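Local coordinates for protein SAM-dependent methyltransferase (Exiguobacterium sibiricum 255-15, PDB 3D2L) that probably transfers a methyl group from S-adenosylmethionine to a substrate not yet identified, at residues 135-141 and 232-238. Residue numbers count along the deposited sequence, not the author numbering.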
loop_
_atom_site.group_PDB
_atom_site.type_symbol
_atom_site.label_atom_id
_atom_site.label_comp_id
_atom_site.label_asym_id
_atom_site.label_seq_id
_atom_site.Cartn_x
_atom_site.Cartn_y
_atom_site.Cartn_z
ATOM N N PHE A 135 4.848 -1.273 7.273
ATOM C CA PHE A 135 4.509 -0.452 6.122
ATOM C C PHE A 135 5.778 0.015 5.407
ATOM O O PHE A 135 6.853 0.123 5.991
ATOM C CB PHE A 135 3.629 0.791 6.456
ATOM C CG PHE A 135 4.288 1.802 7.390
ATOM C CD1 PHE A 135 5.035 2.855 6.896
ATOM C CD2 PHE A 135 4.143 1.701 8.755
ATOM C CE1 PHE A 135 5.622 3.776 7.737
ATOM C CE2 PHE A 135 4.721 2.644 9.599
ATOM C CZ PHE A 135 5.461 3.657 9.094
ATOM N N ASP A 136 5.622 0.293 4.118
ATOM C CA ASP A 136 6.708 0.821 3.296
ATOM C C ASP A 136 6.202 2.081 2.605
ATOM O O ASP A 136 5.010 2.169 2.197
ATOM C CB ASP A 136 7.210 -0.200 2.272
ATOM C CG ASP A 136 6.093 -0.720 1.370
ATOM O OD1 ASP A 136 5.272 -1.556 1.828
ATOM O OD2 ASP A 136 6.075 -0.314 0.193
ATOM N N VAL A 137 7.100 3.063 2.514
ATOM C CA VAL A 137 6.767 4.383 1.965
ATOM C C VAL A 137 7.858 4.906 1.073
ATOM O O VAL A 137 8.987 4.417 1.099
ATOM C CB VAL A 137 6.522 5.452 3.091
ATOM C CG1 VAL A 137 5.186 5.218 3.826
ATOM C CG2 VAL A 137 7.689 5.520 4.078
ATOM N N HIS A 138 7.508 5.899 0.264
ATOM C CA HIS A 138 8.478 6.578 -0.551
ATOM C C HIS A 138 9.439 7.351 0.341
ATOM O O HIS A 138 9.050 7.859 1.381
ATOM C CB HIS A 138 7.815 7.598 -1.500
ATOM C CG HIS A 138 6.784 7.005 -2.408
ATOM N ND1 HIS A 138 7.020 5.871 -3.149
ATOM C CD2 HIS A 138 5.526 7.404 -2.719
ATOM C CE1 HIS A 138 5.964 5.608 -3.894
ATOM N NE2 HIS A 138 5.041 6.525 -3.652
ATOM N N SER A 139 10.691 7.426 -0.097
ATOM C CA SER A 139 11.684 8.225 0.560
ATOM C C SER A 139 11.550 9.613 -0.009
ATOM O O SER A 139 11.008 9.766 -1.118
ATOM C CB SER A 139 13.059 7.729 0.200
ATOM O OG SER A 139 13.239 7.820 -1.206
ATOM N N PRO A 140 12.028 10.636 0.732
ATOM C CA PRO A 140 12.115 12.003 0.188
ATOM C C PRO A 140 12.889 12.057 -1.149
ATOM O O PRO A 140 12.483 12.769 -2.067
ATOM C CB PRO A 140 12.872 12.752 1.282
ATOM C CG PRO A 140 12.506 12.051 2.506
ATOM C CD PRO A 140 12.466 10.601 2.138
ATOM N N TYR A 141 13.960 11.278 -1.271
ATOM C CA TYR A 141 14.769 11.220 -2.494
ATOM C C TYR A 141 13.963 10.805 -3.726
ATOM O O TYR A 141 14.134 11.382 -4.802
ATOM C CB TYR A 141 15.951 10.260 -2.287
ATOM C CG TYR A 141 16.870 10.110 -3.478
ATOM C CD1 TYR A 141 17.848 11.066 -3.751
ATOM C CD2 TYR A 141 16.782 9.011 -4.312
ATOM C CE1 TYR A 141 18.688 10.930 -4.832
ATOM C CE2 TYR A 141 17.615 8.874 -5.403
ATOM C CZ TYR A 141 18.562 9.831 -5.653
ATOM O OH TYR A 141 19.399 9.687 -6.723
ATOM N N THR A 232 20.213 7.534 -1.320
ATOM C CA THR A 232 19.578 7.380 -2.613
ATOM C C THR A 232 18.525 6.244 -2.597
ATOM O O THR A 232 18.078 5.762 -3.650
ATOM C CB THR A 232 20.612 7.103 -3.709
ATOM O OG1 THR A 232 21.242 5.844 -3.464
ATOM C CG2 THR A 232 21.639 8.212 -3.764
ATOM N N ALA A 233 18.152 5.819 -1.399
ATOM C CA ALA A 233 17.103 4.800 -1.238
ATOM C C ALA A 233 15.777 5.347 -1.784
ATOM O O ALA A 233 15.481 6.536 -1.676
ATOM C CB ALA A 233 16.964 4.393 0.239
ATOM N N GLU A 234 14.991 4.477 -2.393
ATOM C CA GLU A 234 13.727 4.870 -2.980
ATOM C C GLU A 234 12.512 4.478 -2.120
ATOM O O GLU A 234 11.506 5.167 -2.142
ATOM C CB GLU A 234 13.615 4.291 -4.390
ATOM C CG GLU A 234 14.637 4.864 -5.337
ATOM C CD GLU A 234 14.659 4.163 -6.697
ATOM O OE1 GLU A 234 13.750 3.357 -6.993
ATOM O OE2 GLU A 234 15.606 4.426 -7.472
ATOM N N ARG A 235 12.611 3.369 -1.382
ATOM C CA ARG A 235 11.480 2.871 -0.601
ATOM C C ARG A 235 11.978 2.505 0.803
ATOM O O ARG A 235 12.968 1.789 0.947
ATOM C CB ARG A 235 10.872 1.667 -1.308
ATOM C CG ARG A 235 9.619 1.129 -0.707
ATOM C CD ARG A 235 9.070 -0.032 -1.523
ATOM N NE ARG A 235 8.682 0.426 -2.856
ATOM C CZ ARG A 235 7.530 1.015 -3.151
ATOM N NH1 ARG A 235 6.606 1.177 -2.226
ATOM N NH2 ARG A 235 7.302 1.428 -4.390
ATOM N N ILE A 236 11.298 3.032 1.813
ATOM C CA ILE A 236 11.674 2.838 3.210
ATOM C C ILE A 236 10.667 1.942 3.918
ATOM O O ILE A 236 9.469 2.174 3.866
ATOM C CB ILE A 236 11.893 4.181 3.902
ATOM C CG1 ILE A 236 12.884 5.005 3.066
ATOM C CG2 ILE A 236 12.413 3.968 5.373
ATOM C CD1 ILE A 236 13.421 6.218 3.716
ATOM N N PHE A 237 11.174 0.897 4.567
ATOM C CA PHE A 237 10.359 -0.100 5.223
ATOM C C PHE A 237 10.440 0.092 6.714
ATOM O O PHE A 237 11.523 0.281 7.255
ATOM C CB PHE A 237 10.848 -1.517 4.836
ATOM C CG PHE A 237 10.701 -1.820 3.370
ATOM C CD1 PHE A 237 11.533 -1.219 2.442
ATOM C CD2 PHE A 237 9.737 -2.707 2.916
ATOM C CE1 PHE A 237 11.386 -1.476 1.079
ATOM C CE2 PHE A 237 9.600 -2.970 1.546
ATOM C CZ PHE A 237 10.438 -2.352 0.642
ATOM N N PHE A 238 9.286 0.038 7.379
ATOM C CA PHE A 238 9.205 0.209 8.840
ATOM C C PHE A 238 8.573 -1.000 9.462
ATOM O O PHE A 238 7.565 -1.492 8.961
ATOM C CB PHE A 238 8.295 1.366 9.193
ATOM C CG PHE A 238 8.850 2.689 8.824
ATOM C CD1 PHE A 238 8.835 3.108 7.501
ATOM C CD2 PHE A 238 9.367 3.510 9.790
ATOM C CE1 PHE A 238 9.369 4.349 7.155
ATOM C CE2 PHE A 238 9.899 4.753 9.451
ATOM C CZ PHE A 238 9.909 5.144 8.141
HETATM O O HOH W 1 9.093 4.045 -3.193
#
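On the face carrying F135, V137, I236 and F238, the F135 and F238 rings lie nearly parallel (14°) but slid apart, centroids 4.7 Å from each other, with F238 CB in CH-pi contact 3.8 Å from the F135 ring centroid; V137 CG2 reaches F238 CE1 at 3.7 Å. Beneath them strand segments 135-138 and 235-238 run antiparallel, directions 154° and axes 4.5 Å apart at closest. F135–F238 and V137–I236 are hydrogen-bonded pairs, the latter closed by V137 N to I236 O (2.9 Å) and I236 N to V137 O (2.8 Å). On the other face, D136 CB makes a CH-pi contact 3.9 Å from the F237 ring centroid, and D136 OD2 forms a salt bridge with R235 NH1 (2.9 Å); R235 NH1 also forms one with D105. There H138 NE2 is hydrogen-bonded to Q198 OE1, and one water links H138 ND1 to E234 O. Beyond the paired strands, S139 OG donates to A233 O (2.6 Å) while N-capping helix 140-144 through K142. Final strand 235-242 inserts antiparallel between 131-138 and 215-222, giving the 3-2-1-4-5-7-6 order characteristic of the Rossmann-like methyltransferase fold; helix 203-212 covers the F135–F238 face.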